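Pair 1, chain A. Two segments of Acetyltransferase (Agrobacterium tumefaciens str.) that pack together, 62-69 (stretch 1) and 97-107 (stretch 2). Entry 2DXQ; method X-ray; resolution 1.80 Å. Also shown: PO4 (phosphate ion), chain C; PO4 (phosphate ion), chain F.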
# COMPACT_ATOMS: atom_id res chain seq x y z
N PRO A 62 13.17 14.93 14.64
CA PRO A 62 12.88 14.28 13.37
C PRO A 62 13.11 15.23 12.19
O PRO A 62 12.57 16.35 12.16
CB PRO A 62 11.39 13.89 13.49
CG PRO A 62 11.17 13.78 14.97
CD PRO A 62 12.01 14.88 15.56
N VAL A 63 13.92 14.79 11.23
CA VAL A 63 14.24 15.60 10.06
C VAL A 63 13.87 14.91 8.74
O VAL A 63 13.92 15.53 7.68
CB VAL A 63 15.74 16.01 10.02
CG1 VAL A 63 16.04 17.04 11.11
CG2 VAL A 63 16.65 14.80 10.19
N ALA A 64 13.54 13.62 8.82
CA ALA A 64 12.97 12.91 7.66
C ALA A 64 12.12 11.77 8.17
O ALA A 64 12.31 11.30 9.30
CB ALA A 64 14.04 12.36 6.73
N THR A 65 11.20 11.31 7.34
CA THR A 65 10.35 10.18 7.72
C THR A 65 9.91 9.42 6.48
O THR A 65 9.90 9.96 5.37
CB THR A 65 9.12 10.64 8.55
OG1 THR A 65 8.37 9.50 9.00
CG2 THR A 65 8.21 11.52 7.73
N ALA A 66 9.61 8.14 6.69
CA ALA A 66 8.96 7.28 5.68
C ALA A 66 8.18 6.24 6.45
O ALA A 66 8.64 5.76 7.50
CB ALA A 66 10.01 6.61 4.81
N THR A 67 7.02 5.86 5.92
CA THR A 67 6.19 4.84 6.56
C THR A 67 6.24 3.57 5.73
O THR A 67 6.02 3.60 4.52
CB THR A 67 4.74 5.33 6.70
OG1 THR A 67 4.72 6.54 7.48
CG2 THR A 67 3.84 4.23 7.34
N LEU A 68 6.52 2.45 6.40
CA LEU A 68 6.57 1.15 5.76
C LEU A 68 5.30 0.39 6.08
O LEU A 68 4.89 0.32 7.24
CB LEU A 68 7.77 0.36 6.27
CG LEU A 68 7.94 -1.07 5.76
CD1 LEU A 68 8.15 -1.10 4.23
CD2 LEU A 68 9.13 -1.69 6.50
N LEU A 69 4.69 -0.20 5.05
CA LEU A 69 3.49 -1.01 5.22
C LEU A 69 3.80 -2.41 4.69
O LEU A 69 3.98 -2.59 3.49
CB LEU A 69 2.31 -0.41 4.45
CG LEU A 69 2.06 1.10 4.59
CD1 LEU A 69 1.04 1.57 3.57
CD2 LEU A 69 1.60 1.42 6.02
N GLY A 97 20.99 13.83 2.82
CA GLY A 97 20.88 12.38 2.79
C GLY A 97 19.88 11.74 3.74
O GLY A 97 19.69 10.53 3.70
N TYR A 98 19.21 12.55 4.57
CA TYR A 98 18.32 11.99 5.59
C TYR A 98 17.14 11.24 4.97
O TYR A 98 16.74 10.20 5.48
CB TYR A 98 17.76 13.09 6.50
CG TYR A 98 18.78 13.77 7.39
CD1 TYR A 98 19.55 13.04 8.30
CD2 TYR A 98 18.92 15.16 7.38
CE1 TYR A 98 20.46 13.68 9.16
CE2 TYR A 98 19.84 15.80 8.23
CZ TYR A 98 20.60 15.05 9.11
OH TYR A 98 21.48 15.70 9.96
N GLY A 99 16.57 11.79 3.90
CA GLY A 99 15.53 11.06 3.14
C GLY A 99 16.01 9.71 2.61
O GLY A 99 15.32 8.69 2.76
N ARG A 100 17.18 9.70 1.98
CA ARG A 100 17.73 8.45 1.47
C ARG A 100 17.93 7.45 2.61
O ARG A 100 17.62 6.26 2.45
CB ARG A 100 19.03 8.69 0.67
CG ARG A 100 19.48 7.52 -0.26
CD ARG A 100 20.16 8.06 -1.57
NE ARG A 100 20.75 9.31 -1.22
CZ ARG A 100 20.58 10.50 -1.76
NH1 ARG A 100 19.88 10.79 -2.87
NH2 ARG A 100 21.24 11.44 -1.13
N THR A 101 18.42 7.92 3.76
CA THR A 101 18.65 7.02 4.90
C THR A 101 17.35 6.34 5.31
O THR A 101 17.29 5.12 5.48
CB THR A 101 19.24 7.76 6.11
OG1 THR A 101 20.48 8.38 5.73
CG2 THR A 101 19.51 6.76 7.26
N VAL A 102 16.30 7.14 5.47
CA VAL A 102 15.05 6.59 5.98
C VAL A 102 14.32 5.68 4.96
O VAL A 102 13.75 4.64 5.31
CB VAL A 102 14.17 7.71 6.59
CG1 VAL A 102 13.55 8.61 5.52
CG2 VAL A 102 13.13 7.14 7.50
N VAL A 103 14.37 6.05 3.69
CA VAL A 103 13.72 5.23 2.64
C VAL A 103 14.49 3.93 2.48
O VAL A 103 13.88 2.84 2.44
CB VAL A 103 13.61 5.98 1.30
CG1 VAL A 103 13.08 5.06 0.19
CG2 VAL A 103 12.69 7.24 1.46
N ARG A 104 15.81 4.02 2.40
CA ARG A 104 16.63 2.82 2.24
C ARG A 104 16.47 1.87 3.46
O ARG A 104 16.38 0.64 3.29
CB ARG A 104 18.10 3.17 1.94
CG ARG A 104 18.30 3.68 0.52
CD ARG A 104 19.74 3.98 0.18
NE ARG A 104 20.48 2.72 0.01
CZ ARG A 104 20.74 2.14 -1.16
NH1 ARG A 104 20.37 2.69 -2.31
NH2 ARG A 104 21.42 0.99 -1.16
N HIS A 105 16.34 2.44 4.66
CA HIS A 105 16.11 1.64 5.86
C HIS A 105 14.78 0.90 5.79
O HIS A 105 14.69 -0.29 6.11
CB HIS A 105 16.17 2.47 7.14
CG HIS A 105 16.06 1.66 8.39
ND1 HIS A 105 17.11 0.92 8.90
CD2 HIS A 105 15.03 1.49 9.25
CE1 HIS A 105 16.72 0.32 10.01
NE2 HIS A 105 15.46 0.65 10.25
N ALA A 106 13.75 1.60 5.33
CA ALA A 106 12.44 1.00 5.16
C ALA A 106 12.47 -0.15 4.13
O ALA A 106 11.90 -1.23 4.38
CB ALA A 106 11.40 2.10 4.79
N ILE A 107 13.18 0.05 3.02
CA ILE A 107 13.37 -1.01 2.02
C ILE A 107 14.05 -2.21 2.67
O ILE A 107 13.60 -3.36 2.55
CB ILE A 107 14.19 -0.51 0.83
CG1 ILE A 107 13.34 0.47 0.02
CG2 ILE A 107 14.63 -1.69 -0.08
CD1 ILE A 107 14.13 1.31 -0.99
P PO4 C . 17.80 13.69 0.93
O1 PO4 C . 18.98 14.59 0.75
O2 PO4 C . 17.01 13.80 -0.39
O3 PO4 C . 18.25 12.26 1.09
O4 PO4 C . 16.90 14.14 2.04
P PO4 F . 22.96 11.49 7.16
O1 PO4 F . 21.87 10.49 7.51
O2 PO4 F . 24.28 11.09 7.80
O3 PO4 F . 23.11 11.56 5.66
O4 PO4 F . 22.61 12.87 7.65

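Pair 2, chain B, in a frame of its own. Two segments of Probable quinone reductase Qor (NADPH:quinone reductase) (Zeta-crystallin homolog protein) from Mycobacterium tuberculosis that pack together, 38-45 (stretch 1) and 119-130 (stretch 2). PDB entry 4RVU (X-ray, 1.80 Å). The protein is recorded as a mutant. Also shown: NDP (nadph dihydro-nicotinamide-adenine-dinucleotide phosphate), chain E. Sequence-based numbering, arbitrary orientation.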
# COMPACT_ATOMS: atom_id res chain seq x y z
N ALA B 38 -1.58 31.23 23.04
CA ALA B 38 -0.58 30.16 23.19
C ALA B 38 0.06 30.06 24.57
O ALA B 38 0.45 31.08 25.17
CB ALA B 38 0.49 30.28 22.13
N GLU B 39 0.17 28.83 25.07
CA GLU B 39 0.97 28.54 26.26
C GLU B 39 2.19 27.71 25.91
O GLU B 39 3.25 27.84 26.53
CB GLU B 39 0.11 27.84 27.33
CG GLU B 39 -0.95 28.77 27.90
CD GLU B 39 -1.83 28.12 28.94
OE1 GLU B 39 -1.68 26.91 29.22
OE2 GLU B 39 -2.70 28.84 29.47
N ALA B 40 2.04 26.84 24.91
CA ALA B 40 3.16 26.06 24.40
C ALA B 40 2.90 25.75 22.93
O ALA B 40 1.77 25.48 22.53
CB ALA B 40 3.33 24.77 25.20
N ILE B 41 3.95 25.79 22.12
CA ILE B 41 3.80 25.67 20.67
C ILE B 41 4.62 24.49 20.19
O ILE B 41 5.80 24.39 20.49
CB ILE B 41 4.29 26.96 19.99
CG1 ILE B 41 3.40 28.13 20.42
CG2 ILE B 41 4.27 26.83 18.47
CD1 ILE B 41 4.08 29.47 20.30
N GLY B 42 4.00 23.58 19.44
CA GLY B 42 4.70 22.39 18.99
C GLY B 42 5.62 22.68 17.82
O GLY B 42 5.30 23.47 16.94
N VAL B 43 6.78 22.03 17.82
CA VAL B 43 7.67 22.06 16.66
C VAL B 43 7.54 20.73 15.92
O VAL B 43 7.57 19.66 16.53
CB VAL B 43 9.13 22.33 17.08
CG1 VAL B 43 10.07 22.25 15.88
CG2 VAL B 43 9.23 23.71 17.72
N ASN B 44 7.38 20.80 14.60
CA ASN B 44 7.22 19.58 13.81
C ASN B 44 8.09 19.61 12.58
O ASN B 44 8.32 20.67 12.02
CB ASN B 44 5.75 19.40 13.43
CG ASN B 44 4.90 19.10 14.63
OD1 ASN B 44 4.91 17.98 15.14
ND2 ASN B 44 4.19 20.12 15.13
N PHE B 45 8.58 18.44 12.16
CA PHE B 45 9.51 18.42 11.03
C PHE B 45 8.89 19.03 9.78
O PHE B 45 9.59 19.64 8.97
CB PHE B 45 10.03 17.01 10.74
CG PHE B 45 11.47 16.99 10.34
CD1 PHE B 45 11.85 17.31 9.04
CD2 PHE B 45 12.45 16.69 11.27
CE1 PHE B 45 13.20 17.31 8.67
CE2 PHE B 45 13.79 16.68 10.92
CZ PHE B 45 14.16 17.00 9.62
N THR B 119 -0.22 19.02 31.35
CA THR B 119 0.29 20.38 31.19
C THR B 119 0.22 20.81 29.74
O THR B 119 0.13 19.99 28.82
CB THR B 119 1.75 20.55 31.65
OG1 THR B 119 2.60 19.77 30.80
CG2 THR B 119 1.94 20.12 33.10
N SER B 120 0.26 22.12 29.54
CA SER B 120 0.19 22.66 28.19
C SER B 120 1.42 22.27 27.37
O SER B 120 1.30 22.00 26.17
CB SER B 120 0.01 24.18 28.24
OG SER B 120 -1.20 24.51 28.90
N GLU B 121 2.59 22.22 28.01
CA GLU B 121 3.81 21.77 27.34
C GLU B 121 3.71 20.33 26.85
O GLU B 121 4.11 20.01 25.73
CB GLU B 121 5.01 21.84 28.29
CG GLU B 121 5.61 23.20 28.49
CD GLU B 121 6.85 23.12 29.36
OE1 GLU B 121 6.99 22.12 30.10
OE2 GLU B 121 7.66 24.06 29.32
N VAL B 122 3.19 19.45 27.71
CA VAL B 122 3.00 18.06 27.31
C VAL B 122 1.98 17.95 26.18
O VAL B 122 2.19 17.22 25.21
CB VAL B 122 2.62 17.16 28.51
CG1 VAL B 122 2.18 15.79 28.03
CG2 VAL B 122 3.83 17.03 29.45
N ALA B 123 0.87 18.68 26.28
CA ALA B 123 -0.14 18.67 25.21
C ALA B 123 0.45 19.09 23.85
O ALA B 123 0.15 18.49 22.82
CB ALA B 123 -1.32 19.56 25.59
N ALA B 124 1.29 20.12 23.85
CA ALA B 124 1.89 20.61 22.59
C ALA B 124 3.05 19.74 22.16
O ALA B 124 3.58 19.89 21.05
CB ALA B 124 2.34 22.06 22.74
N SER B 125 3.46 18.83 23.04
CA SER B 125 4.44 17.82 22.70
C SER B 125 3.75 16.60 22.09
O SER B 125 4.35 15.86 21.32
CB SER B 125 5.20 17.36 23.94
OG SER B 125 6.11 18.35 24.38
N ALA B 126 2.48 16.41 22.44
CA ALA B 126 1.82 15.13 22.24
C ALA B 126 0.84 15.06 21.07
O ALA B 126 0.73 14.02 20.43
CB ALA B 126 1.10 14.70 23.52
N LEU B 127 0.11 16.14 20.81
CA LEU B 127 -1.05 16.03 19.90
C LEU B 127 -0.75 15.68 18.44
O LEU B 127 -1.22 14.65 17.96
CB LEU B 127 -1.95 17.27 19.96
CG LEU B 127 -3.27 16.99 19.22
CD1 LEU B 127 -4.16 16.00 19.98
CD2 LEU B 127 -4.06 18.25 18.86
N LEU B 128 -0.03 16.52 17.72
CA LEU B 128 0.19 16.24 16.29
C LEU B 128 0.90 14.90 16.12
O LEU B 128 0.49 14.06 15.31
CB LEU B 128 1.01 17.35 15.61
CG LEU B 128 1.04 17.31 14.07
CD1 LEU B 128 1.23 18.71 13.49
CD2 LEU B 128 2.13 16.38 13.54
N LYS B 129 1.96 14.70 16.89
CA LYS B 129 2.74 13.48 16.75
C LYS B 129 1.99 12.26 17.30
O LYS B 129 2.12 11.14 16.76
CB LYS B 129 4.09 13.67 17.43
CG LYS B 129 4.96 14.74 16.76
CD LYS B 129 6.13 15.07 17.69
CE LYS B 129 6.57 16.53 17.65
NZ LYS B 129 5.48 17.55 17.80
N GLY B 130 1.21 12.46 18.36
CA GLY B 130 0.41 11.38 18.93
C GLY B 130 -0.75 10.94 18.05
O GLY B 130 -1.05 9.74 17.98
PA NDP E . 11.76 13.86 14.82
O1A NDP E . 11.64 14.38 16.23
O2A NDP E . 11.64 12.38 14.57
O5B NDP E . 13.15 14.37 14.20
C5B NDP E . 13.65 13.80 13.00
C4B NDP E . 14.59 12.67 13.37
O4B NDP E . 14.91 11.86 12.24
C3B NDP E . 15.92 13.20 13.88
O3B NDP E . 15.89 13.43 15.29
C2B NDP E . 16.89 12.10 13.51
O2B NDP E . 17.11 11.23 14.61
C1B NDP E . 16.23 11.35 12.37
N9A NDP E . 17.03 11.61 11.15
C8A NDP E . 17.66 10.69 10.40
N7A NDP E . 18.32 11.26 9.37
C5A NDP E . 18.12 12.59 9.45
C6A NDP E . 18.54 13.78 8.67
N6A NDP E . 19.31 13.65 7.57
N1A NDP E . 18.11 14.98 9.09
C2A NDP E . 17.34 15.12 10.19
N3A NDP E . 16.93 14.09 10.94
C4A NDP E . 17.27 12.82 10.63
O3 NDP E . 10.69 14.64 13.92
PN NDP E . 9.11 14.51 14.17
O1N NDP E . 8.88 13.57 15.31
O2N NDP E . 8.54 15.91 14.19
O5D NDP E . 8.61 13.80 12.82
C5D NDP E . 9.12 12.52 12.45
C4D NDP E . 8.94 12.31 10.95
O4D NDP E . 7.57 12.03 10.66
C3D NDP E . 9.30 13.56 10.18
O3D NDP E . 9.96 13.16 8.98
C2D NDP E . 7.98 14.20 9.84
O2D NDP E . 8.07 14.89 8.59
C1D NDP E . 7.05 13.00 9.75
N1N NDP E . 5.66 13.28 10.12
C2N NDP E . 4.69 12.88 9.29
C3N NDP E . 3.35 13.09 9.56
C7N NDP E . 2.32 12.62 8.58
O7N NDP E . 1.14 12.74 8.86
N7N NDP E . 2.73 12.07 7.44
C4N NDP E . 2.92 13.78 10.84
C5N NDP E . 4.06 14.15 11.66
C6N NDP E . 5.37 13.89 11.27
P2B NDP E . 18.34 10.19 14.60
O1X NDP E . 18.87 10.25 13.19
O2X NDP E . 19.29 10.73 15.63
O3X NDP E . 17.72 8.88 14.99
O HOH W 1 6.18 19.34 19.85

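In both pairs a strand lies against a helix that runs in nearly the same direction: the axes cross at -30° in pair 1 and -22° in pair 2, approaching to 7.3 and 7.0 Å. The central backbones superpose with an RMSD of 0.7 Å, and each contact buries about 400 Å². Axes this close leave little room for side chains, and small residues (Ala A64 and Ala A66; Ala B40 and Gly B42) occupy the positions that face the helix.

The one matched position with the same residue in both pairs is Ala A64, matched by Ala B40. Its methyl points toward the helix in both. In pair 1, CB of Ala A64 lies 3.8 Å from CB of Tyr A98 and 4.0 Å from CG1 of Val A102; in pair 2, CB of Ala B40 meets CB of Ala B124, the counterpart of Val A102, at 3.8 Å.

Two residues on, the solutions diverge. Ala A66 fills its place with a methyl, 4.1 Å from CG1 of Val A102, whose branched side chain spreads across the gap between the two alanines. Its match, Gly B42, has no side chain, which allows the two backbones to come closer here: the CA atoms of Gly B42 and Ala B124 are 4.9 Å apart, and CA of Gly B42 lies 3.4 Å from O of Ala B124. A CB here would sit 2.8 Å from that oxygen, a clash.

At the start of the helix, one matched couple changes its chemistry. Val A63 lays CG2 over the face of the Tyr A98 ring, 3.6 Å from its centroid, an apolar CH-pi contact. Glu B39 and Ser B120 instead form a very short hydrogen bond, OG of Ser B120 donating to OE1 of Glu B39 at 2.5 Å. The glutamate is long enough to bring its carboxylate to the short serine.

Toward the far end, Leu A68 offers hydrocarbon, its CB 4.3 Å from CB of Ala A106. The matching Asn B44 is polar: NZ of Lys B129 donates to its OD1 at 2.8 Å. The CA-to-CB bond of the lysine points sideways, but its long chain brings the amine to stretch 1, where a water accepts from NZ at 2.8 Å and donates to O of Ala B124 at 2.9 Å.

The helix starts also differ. Gly A97 suits backbone angles that would jam a CB against the preceding carbonyl, and the free amides of Gly A99 and Arg A100 bind a phosphate. Thr B119 caps its helix instead, its OG1 accepting from N of Val B122 at 3.2 Å. Pair 1 packs without hydrogen bonds between its stretches, whereas pair 2 adds polar links at both ends of an apolar centre.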